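Local coordinates for uncharacterized protein (Parabacteroides merdae ATCC 43184, PDB 4OPW) that is of uncharacterised function but is a putative adhesin, related to auto-transporter adhesin head domains, that probably takes part in cell adhesion, at residues K86-V91 with S103-D108; L131-S136 with M141-L146; L151-N156 with I161-G166. All coordinates share one frame; numbering follows the deposited sequence. Where two conformers were deposited one is given.

In the fold
Contacts 2 and 3 lie in the apolar interior of a parallel beta-helix, whereas contact 1 sits nearer its surface, half the touching residues exposed. All three reach the same parallel strand row, through 90-94, 130-136 and 150-156. Contacts 2 and 3 come from successive turns with centres about 5 Å apart, joined by probable backbone hydrogen bonds from L133 N to E152 O and N162 N to M141 O, each 2.8 Å. Contact 1, centred about 13 Å from contact 2, does not touch it. Its chemistry is ordered water between backbone atoms, a lysine against a tryptophan and thin leucine packing; contact 2 is closed by aliphatic groups and a selenomethionine, contact 3 by leucine and isoleucine methyls.

Contact 1: residues K86-V91 with S103-D108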
loop_
_atom_site.group_PDB
_atom_site.type_symbol
_atom_site.label_atom_id
_atom_site.label_comp_id
_atom_site.label_asym_id
_atom_site.label_seq_id
_atom_site.Cartn_x
_atom_site.Cartn_y
_atom_site.Cartn_z
ATOM N N LYS A 86 -6.930 -9.240 14.691
ATOM C CA LYS A 86 -6.512 -8.403 15.803
ATOM C C LYS A 86 -5.249 -7.586 15.442
ATOM O O LYS A 86 -5.083 -6.455 15.909
ATOM C CB LYS A 86 -6.274 -9.285 17.035
ATOM C CG LYS A 86 -5.954 -8.504 18.297
ATOM C CD LYS A 86 -6.023 -9.366 19.559
ATOM C CE LYS A 86 -5.476 -8.579 20.731
ATOM N NZ LYS A 86 -5.618 -9.326 22.022
ATOM N N TRP A 87 -4.356 -8.190 14.674
ATOM C CA TRP A 87 -3.076 -7.605 14.298
ATOM C C TRP A 87 -2.853 -7.645 12.791
ATOM O O TRP A 87 -3.294 -8.583 12.111
ATOM C CB TRP A 87 -1.939 -8.367 14.992
ATOM C CG TRP A 87 -2.060 -8.414 16.481
ATOM C CD1 TRP A 87 -2.448 -9.478 17.243
ATOM C CD2 TRP A 87 -1.847 -7.327 17.386
ATOM N NE1 TRP A 87 -2.453 -9.128 18.573
ATOM C CE2 TRP A 87 -2.097 -7.811 18.689
ATOM C CE3 TRP A 87 -1.476 -5.978 17.221
ATOM C CZ2 TRP A 87 -1.947 -7.007 19.833
ATOM C CZ3 TRP A 87 -1.304 -5.189 18.352
ATOM C CH2 TRP A 87 -1.570 -5.696 19.637
ATOM N N LEU A 88 -2.119 -6.645 12.276
ATOM C CA LEU A 88 -1.741 -6.606 10.863
ATOM C C LEU A 88 -0.354 -5.975 10.730
ATOM O O LEU A 88 -0.187 -4.800 11.035
ATOM C CB LEU A 88 -2.759 -5.871 9.988
ATOM C CG LEU A 88 -2.467 -5.904 8.480
ATOM C CD1 LEU A 88 -2.637 -7.317 7.904
ATOM C CD2 LEU A 88 -3.310 -4.891 7.736
ATOM N N LYS A 89 0.628 -6.761 10.299
ATOM C CA LYS A 89 1.990 -6.233 10.166
ATOM C C LYS A 89 2.409 -6.090 8.697
ATOM O O LYS A 89 3.419 -5.432 8.412
ATOM C CB LYS A 89 3.009 -7.120 10.943
ATOM C CG LYS A 89 3.242 -8.498 10.283
ATOM C CD LYS A 89 4.287 -9.324 11.022
ATOM C CE LYS A 89 4.554 -10.610 10.293
ATOM N NZ LYS A 89 5.608 -11.406 10.965
ATOM N N GLU A 90 1.677 -6.719 7.770
ATOM C CA GLU A 90 2.104 -6.704 6.369
ATOM C C GLU A 90 0.981 -6.948 5.397
ATOM O O GLU A 90 0.097 -7.768 5.646
ATOM C CB GLU A 90 3.161 -7.819 6.186
ATOM C CG GLU A 90 3.790 -7.984 4.818
ATOM C CD GLU A 90 4.679 -9.210 4.840
ATOM O OE1 GLU A 90 5.724 -9.154 5.524
ATOM O OE2 GLU A 90 4.258 -10.270 4.326
ATOM N N VAL A 91 1.051 -6.253 4.253
ATOM C CA VAL A 91 0.130 -6.447 3.140
ATOM C C VAL A 91 0.941 -6.486 1.856
ATOM O O VAL A 91 1.755 -5.577 1.617
ATOM C CB VAL A 91 -1.004 -5.373 3.042
ATOM C CG1 VAL A 91 -1.954 -5.658 1.857
ATOM C CG2 VAL A 91 -1.797 -5.252 4.352
ATOM N N SER A 103 -10.558 0.744 9.166
ATOM C CA SER A 103 -10.377 0.953 10.597
ATOM C C SER A 103 -9.055 1.624 10.826
ATOM O O SER A 103 -8.176 1.503 9.971
ATOM C CB SER A 103 -10.388 -0.400 11.325
ATOM O OG SER A 103 -9.153 -1.072 11.119
ATOM N N PRO A 104 -8.816 2.202 12.025
ATOM C CA PRO A 104 -7.448 2.625 12.355
ATOM C C PRO A 104 -6.546 1.386 12.405
ATOM O O PRO A 104 -7.044 0.251 12.536
ATOM C CB PRO A 104 -7.588 3.267 13.746
ATOM C CG PRO A 104 -9.054 3.536 13.931
ATOM C CD PRO A 104 -9.735 2.410 13.164
ATOM N N LEU A 105 -5.237 1.587 12.235
ATOM C CA LEU A 105 -4.252 0.509 12.263
ATOM C C LEU A 105 -3.163 0.820 13.273
ATOM O O LEU A 105 -2.672 1.954 13.333
ATOM C CB LEU A 105 -3.617 0.280 10.890
ATOM C CG LEU A 105 -4.571 -0.118 9.739
ATOM C CD1 LEU A 105 -3.851 -0.078 8.419
ATOM C CD2 LEU A 105 -5.188 -1.483 9.982
ATOM N N LYS A 106 -2.788 -0.183 14.069
ATOM C CA LYS A 106 -1.761 0.011 15.095
ATOM C C LYS A 106 -0.792 -1.169 15.079
ATOM O O LYS A 106 -1.088 -2.194 14.470
ATOM C CB LYS A 106 -2.389 0.214 16.483
ATOM C CG LYS A 106 -3.149 -0.998 17.026
ATOM C CD LYS A 106 -3.640 -0.775 18.456
ATOM C CE LYS A 106 -4.436 -1.962 18.943
ATOM N NZ LYS A 106 -3.577 -3.162 19.064
ATOM N N GLY A 107 0.343 -1.013 15.728
ATOM C CA GLY A 107 1.342 -2.071 15.810
ATOM C C GLY A 107 2.751 -1.544 15.767
ATOM O O GLY A 107 2.959 -0.367 15.474
ATOM N N ASP A 108 3.725 -2.410 16.048
ATOM C CA ASP A 108 5.136 -2.026 16.013
ATOM C C ASP A 108 5.552 -1.636 14.593
ATOM O O ASP A 108 6.286 -0.660 14.408
ATOM C CB ASP A 108 6.025 -3.192 16.509
ATOM C CG ASP A 108 5.892 -3.553 17.983
ATOM O OD1 ASP A 108 5.393 -2.711 18.766
ATOM O OD2 ASP A 108 6.288 -4.670 18.351
HETATM O O HOH W 1 -0.926 -4.607 14.046
HETATM O O HOH W 2 -1.889 -2.744 11.579
#
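Two torsions of K106 carry its amine to the indole of W87: chi1 of 65° sets CG between the backbone N and the carbonyl carbon, and the last torsion, 66°, bends an otherwise extended chain. The ring of W87 has CG anti to its carbonyl carbon (chi1 -56°), which, with the ring's turn about its next torsion, brings the six-membered end to the lysine. NZ of K106 lies 3.1 Å from CZ3 and 3.3 Å from CH2 of W87, approaching obliquely. On the same side of the indole plane as the amine, CG of K86 rests 3.6 Å above the ring, offset toward its rim. Both W87 and K106 are exposed.

Toward the interior the leucines barely meet, CD2 of L88 being 4.5 Å from CD2 of L105, and each also packs on Y34 of strand 31-36. No direct hydrogen bond joins the backbones; water fills the gap. One water accepts from L88 N at 3.0 Å and also approaches K106 O, while lying in the plane of the W87 ring at its edge. A second water lies between the carbonyls, 2.7 Å from L88 O and 3.0 Å from K106 O, with more acceptors near it than protons.

Q36 ties the two segments together from strand 31-36: its NE2 bonds to K86 O and its OE1 to K106 N. After K106 the chain turns at G107 and D108, a corner of a parallel beta-helix where it passes from one face to the next, consistent with the pectate-lyase-like clan of this family.

Contact 2: residues L131-S136 with M141-L146; sequences LDLNVS and MVVNEL
M141, a selenomethionine, reaches across to L133 and V135 inside a beta-arch: strands 131-136 and 141-143, their directions 153° apart, face each other through side chains and share no hydrogen bond. It forms part of one coil of a parallel beta-helix, the two strands belonging to different faces of the coil. Packing is tightest around the selenium. CG of M141 stands anti to its backbone N (chi1 -163°), sending SE into the interior, where it lies 3.7 Å from CD2 of L133. The bend at its last torsion then turns CE alongside V135, 3.9 Å from CG2.

Contacts thin out toward the turn's other end. L133 and V143 meet tip to tip, CD1 to CG2 at 4.2 Å, and CD2 of L131 crosses L146, 4.0 Å from CD2. L163 of the next coil touches L133, V143 and L146, adding a further apolar layer.

The outward side of strand 131-136 is polar and partly exposed. There D132 and N134, two residues apart, join along the strand: ND2 of N134 donates to OD1 of D132 at 3.0 Å, reaching the oxygen from above the carboxylate plane, 59° out of it.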
loop_
_atom_site.group_PDB
_atom_site.type_symbol
_atom_site.label_atom_id
_atom_site.label_comp_id
_atom_site.label_asym_id
_atom_site.label_seq_id
_atom_site.Cartn_x
_atom_site.Cartn_y
_atom_site.Cartn_z
ATOM N N LEU A 131 6.612 2.571 9.473
ATOM C CA LEU A 131 5.685 2.437 8.335
ATOM C C LEU A 131 6.524 2.333 7.084
ATOM O O LEU A 131 7.276 3.244 6.762
ATOM C CB LEU A 131 4.683 3.612 8.283
ATOM C CG LEU A 131 3.533 3.530 7.246
ATOM C CD1 LEU A 131 2.639 2.278 7.471
ATOM C CD2 LEU A 131 2.676 4.796 7.301
ATOM N N ASP A 132 6.455 1.181 6.424
ATOM C CA ASP A 132 7.294 0.877 5.278
ATOM C C ASP A 132 6.429 0.624 4.048
ATOM O O ASP A 132 5.839 -0.450 3.885
ATOM C CB ASP A 132 8.183 -0.326 5.648
ATOM C CG ASP A 132 9.094 -0.854 4.563
ATOM O OD1 ASP A 132 9.203 -0.202 3.505
ATOM O OD2 ASP A 132 9.712 -1.911 4.784
ATOM N N LEU A 133 6.379 1.633 3.153
ATOM C CA LEU A 133 5.528 1.621 1.977
ATOM C C LEU A 133 6.328 1.510 0.705
ATOM O O LEU A 133 7.298 2.251 0.500
ATOM C CB LEU A 133 4.685 2.901 1.952
ATOM C CG LEU A 133 3.950 3.264 3.263
ATOM C CD1 LEU A 133 3.216 4.584 3.126
ATOM C CD2 LEU A 133 2.974 2.166 3.683
ATOM N N ASN A 134 5.936 0.556 -0.139
ATOM C CA ASN A 134 6.622 0.278 -1.396
ATOM C C ASN A 134 5.633 0.150 -2.517
ATOM O O ASN A 134 4.645 -0.588 -2.401
ATOM C CB ASN A 134 7.438 -1.020 -1.272
ATOM C CG ASN A 134 8.402 -0.991 -0.107
ATOM O OD1 ASN A 134 9.516 -0.515 -0.247
ATOM N ND2 ASN A 134 7.945 -1.413 1.089
ATOM N N VAL A 135 5.874 0.897 -3.605
ATOM C CA VAL A 135 5.003 0.852 -4.768
ATOM C C VAL A 135 5.832 0.521 -6.012
ATOM O O VAL A 135 6.968 1.005 -6.157
ATOM C CB VAL A 135 4.223 2.196 -4.917
ATOM C CG1 VAL A 135 3.805 2.459 -6.370
ATOM C CG2 VAL A 135 2.995 2.227 -3.987
ATOM N N SER A 136 5.245 -0.269 -6.926
ATOM C CA SER A 136 5.858 -0.524 -8.234
ATOM C C SER A 136 4.755 -0.852 -9.235
ATOM O O SER A 136 3.595 -0.971 -8.835
ATOM C CB SER A 136 6.896 -1.642 -8.153
ATOM O OG SER A 136 6.294 -2.916 -8.020
HETATM N N MSE A 141 -1.054 4.341 -3.842
HETATM C CA MSE A 141 -1.385 4.213 -2.442
HETATM C C MSE A 141 -1.852 5.543 -1.874
HETATM O O MSE A 141 -1.296 6.590 -2.214
HETATM C CB MSE A 141 -0.191 3.693 -1.652
HETATM C CG MSE A 141 -0.582 3.161 -0.305
HETATM SE SE MSE A 141 1.081 2.541 0.475
HETATM C CE MSE A 141 1.582 1.295 -0.523
ATOM N N VAL A 142 -2.916 5.509 -1.062
ATOM C CA VAL A 142 -3.449 6.705 -0.412
ATOM C C VAL A 142 -3.541 6.424 1.090
ATOM O O VAL A 142 -4.269 5.509 1.499
ATOM C CB VAL A 142 -4.812 7.194 -0.985
ATOM C CG1 VAL A 142 -5.263 8.484 -0.291
ATOM C CG2 VAL A 142 -4.749 7.380 -2.508
ATOM N N VAL A 143 -2.839 7.226 1.899
ATOM C CA VAL A 143 -2.843 7.112 3.356
ATOM C C VAL A 143 -3.414 8.414 3.901
ATOM O O VAL A 143 -2.795 9.472 3.750
ATOM C CB VAL A 143 -1.433 6.777 3.943
ATOM C CG1 VAL A 143 -1.494 6.656 5.464
ATOM C CG2 VAL A 143 -0.857 5.482 3.322
ATOM N N ASN A 144 -4.611 8.353 4.493
ATOM C CA ASN A 144 -5.290 9.555 4.970
ATOM C C ASN A 144 -4.576 10.237 6.143
ATOM O O ASN A 144 -4.543 11.472 6.195
ATOM C CB ASN A 144 -6.741 9.248 5.357
ATOM C CG ASN A 144 -7.671 9.071 4.170
ATOM O OD1 ASN A 144 -7.292 9.233 2.998
ATOM N ND2 ASN A 144 -8.919 8.758 4.448
ATOM N N GLU A 145 -4.036 9.460 7.083
ATOM C CA GLU A 145 -3.395 10.039 8.269
ATOM C C GLU A 145 -2.461 9.017 8.889
ATOM O O GLU A 145 -2.875 7.872 9.106
ATOM C CB GLU A 145 -4.463 10.475 9.295
ATOM C CG GLU A 145 -3.898 11.312 10.432
ATOM C CD GLU A 145 -4.841 11.622 11.578
ATOM O OE1 GLU A 145 -6.007 11.165 11.552
ATOM O OE2 GLU A 145 -4.403 12.329 12.512
ATOM N N LEU A 146 -1.219 9.429 9.184
ATOM C CA LEU A 146 -0.222 8.556 9.799
ATOM C C LEU A 146 0.530 9.230 10.963
ATOM O O LEU A 146 0.734 10.451 10.982
ATOM C CB LEU A 146 0.777 8.041 8.755
ATOM C CG LEU A 146 1.697 9.059 8.029
ATOM C CD1 LEU A 146 3.064 9.177 8.737
ATOM C CD2 LEU A 146 1.933 8.627 6.579
#

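Contact 3: residues L151-N156 with I161-G166; sequences LECSIN and INLKAG
CD1 of L163 lies 3.8 Å from CD2 of L151, the two leucines coming tip to tip across the interior. L163 has CG anti to its carbonyl carbon, a torsion (chi1 -50°) that turns its CD1 branch toward L151. SG of C153 also approaches this methyl, but in one of two conformers, so that contact is not a constant one. Next along the strand, I161 and I155 slide past each other in opposite directions, CD1 of I161 resting 3.7 Å from CG1 of I155. That same methyl of I161 also packs against the backbone, 3.6 Å from S154 O. In return, CD1 of I155 reaches back to the main chain of I161, 3.9 Å from its N.

No hydrogen bond crosses between the segments. The axes of 151-156 and 161-163 approach to 9.2 Å, their directions 153° apart, and the beta-arch is closed mainly by apolar side chains, with methyls also resting on the main chain. Strand 151-156 is held by backbone hydrogen bonds on both flanks: E152 pairs with strand 130-136, while L151 and C153 bond to D172, and L151 also to E170. On the outward side of this strand E152 forms a salt bridge with K150.

Neighbouring coils complete the surroundings. V135 touches I161, Y173 touches L151 and C153, and I181 of strand 180-183 meets I155. The arch is thus stacked in the parallel beta-helix with strand 130-136 before and strand 170-177 after it on one face, while strands 139-147 and 180-183 pair with 159-163 on the other.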
loop_
_atom_site.group_PDB
_atom_site.type_symbol
_atom_site.label_atom_id
_atom_site.label_comp_id
_atom_site.label_asym_id
_atom_site.label_seq_id
_atom_site.Cartn_x
_atom_site.Cartn_y
_atom_site.Cartn_z
ATOM N N LEU A 151 9.464 6.458 8.867
ATOM C CA LEU A 151 8.676 6.332 7.633
ATOM C C LEU A 151 9.612 6.013 6.481
ATOM O O LEU A 151 10.636 6.693 6.305
ATOM C CB LEU A 151 7.901 7.637 7.358
ATOM C CG LEU A 151 7.143 7.752 6.043
ATOM C CD1 LEU A 151 6.015 6.690 5.943
ATOM C CD2 LEU A 151 6.558 9.152 5.905
ATOM N N GLU A 152 9.288 4.964 5.717
ATOM C CA GLU A 152 10.027 4.562 4.522
ATOM C C GLU A 152 9.037 4.507 3.391
ATOM O O GLU A 152 7.996 3.849 3.494
ATOM C CB GLU A 152 10.774 3.251 4.710
ATOM C CG GLU A 152 11.936 3.403 5.687
ATOM C CD GLU A 152 12.545 2.113 6.190
ATOM O OE1 GLU A 152 12.202 1.038 5.645
ATOM O OE2 GLU A 152 13.359 2.174 7.140
ATOM N N CYS A 153 9.340 5.281 2.333
ATOM C CA CYS A 153 8.532 5.367 1.133
ATOM C C CYS A 153 9.395 5.147 -0.050
ATOM O O CYS A 153 10.379 5.861 -0.270
ATOM C CB CYS A 153 7.809 6.700 1.034
ATOM S SG CYS A 153 6.358 6.823 2.089
ATOM N N SER A 154 9.014 4.167 -0.839
ATOM C CA SER A 154 9.762 3.904 -2.057
ATOM C C SER A 154 8.872 3.583 -3.234
ATOM O O SER A 154 7.871 2.857 -3.098
ATOM C CB SER A 154 10.733 2.752 -1.837
ATOM O OG SER A 154 11.458 2.919 -0.624
ATOM N N ILE A 155 9.228 4.166 -4.397
ATOM C CA ILE A 155 8.552 3.884 -5.671
ATOM C C ILE A 155 9.600 3.379 -6.652
ATOM O O ILE A 155 10.651 4.000 -6.760
ATOM C CB ILE A 155 7.783 5.103 -6.242
ATOM C CG1 ILE A 155 6.721 5.620 -5.230
ATOM C CG2 ILE A 155 7.120 4.720 -7.618
ATOM C CD1 ILE A 155 5.999 6.853 -5.681
ATOM N N ASN A 156 9.306 2.274 -7.393
ATOM C CA ASN A 156 10.193 1.729 -8.420
ATOM C C ASN A 156 9.434 1.533 -9.717
ATOM O O ASN A 156 8.337 0.976 -9.704
ATOM C CB ASN A 156 10.815 0.411 -7.977
ATOM C CG ASN A 156 12.019 0.620 -7.138
ATOM O OD1 ASN A 156 13.118 0.829 -7.650
ATOM N ND2 ASN A 156 11.829 0.608 -5.832
ATOM N N ILE A 161 2.390 7.533 -4.315
ATOM C CA ILE A 161 2.160 7.392 -2.875
ATOM C C ILE A 161 1.677 8.754 -2.387
ATOM O O ILE A 161 2.411 9.738 -2.482
ATOM C CB ILE A 161 3.377 6.855 -2.070
ATOM C CG1 ILE A 161 3.774 5.417 -2.562
ATOM C CG2 ILE A 161 3.033 6.838 -0.559
ATOM C CD1 ILE A 161 5.088 4.818 -1.985
ATOM N N ASN A 162 0.434 8.818 -1.930
ATOM C CA ASN A 162 -0.155 10.051 -1.413
ATOM C C ASN A 162 -0.373 9.910 0.082
ATOM O O ASN A 162 -1.202 9.112 0.511
ATOM C CB ASN A 162 -1.468 10.360 -2.147
ATOM C CG ASN A 162 -2.141 11.648 -1.734
ATOM O OD1 ASN A 162 -1.634 12.418 -0.920
ATOM N ND2 ASN A 162 -3.327 11.885 -2.273
ATOM N N LEU A 163 0.397 10.669 0.870
ATOM C CA LEU A 163 0.345 10.683 2.343
ATOM C C LEU A 163 -0.262 12.009 2.715
ATOM O O LEU A 163 0.413 13.034 2.680
ATOM C CB LEU A 163 1.751 10.503 2.949
ATOM C CG LEU A 163 2.608 9.338 2.427
ATOM C CD1 LEU A 163 3.957 9.310 3.129
ATOM C CD2 LEU A 163 1.892 7.980 2.621
ATOM N N LYS A 164 -1.572 12.008 2.922
ATOM C CA LYS A 164 -2.375 13.221 3.106
ATOM C C LYS A 164 -2.065 14.041 4.361
ATOM O O LYS A 164 -2.112 15.271 4.297
ATOM C CB LYS A 164 -3.861 12.862 3.124
ATOM C CG LYS A 164 -4.388 12.383 1.770
ATOM C CD LYS A 164 -5.898 12.248 1.808
ATOM C CE LYS A 164 -6.484 11.934 0.454
ATOM N NZ LYS A 164 -7.895 11.478 0.558
ATOM N N ALA A 165 -1.805 13.392 5.502
ATOM C CA ALA A 165 -1.594 14.098 6.767
ATOM C C ALA A 165 -0.811 13.278 7.739
ATOM O O ALA A 165 -0.792 12.055 7.640
ATOM C CB ALA A 165 -2.953 14.446 7.394
ATOM N N GLY A 166 -0.232 13.950 8.730
ATOM C CA GLY A 166 0.464 13.236 9.785
ATOM C C GLY A 166 1.851 13.690 10.151
ATOM O O GLY A 166 2.269 14.806 9.821
#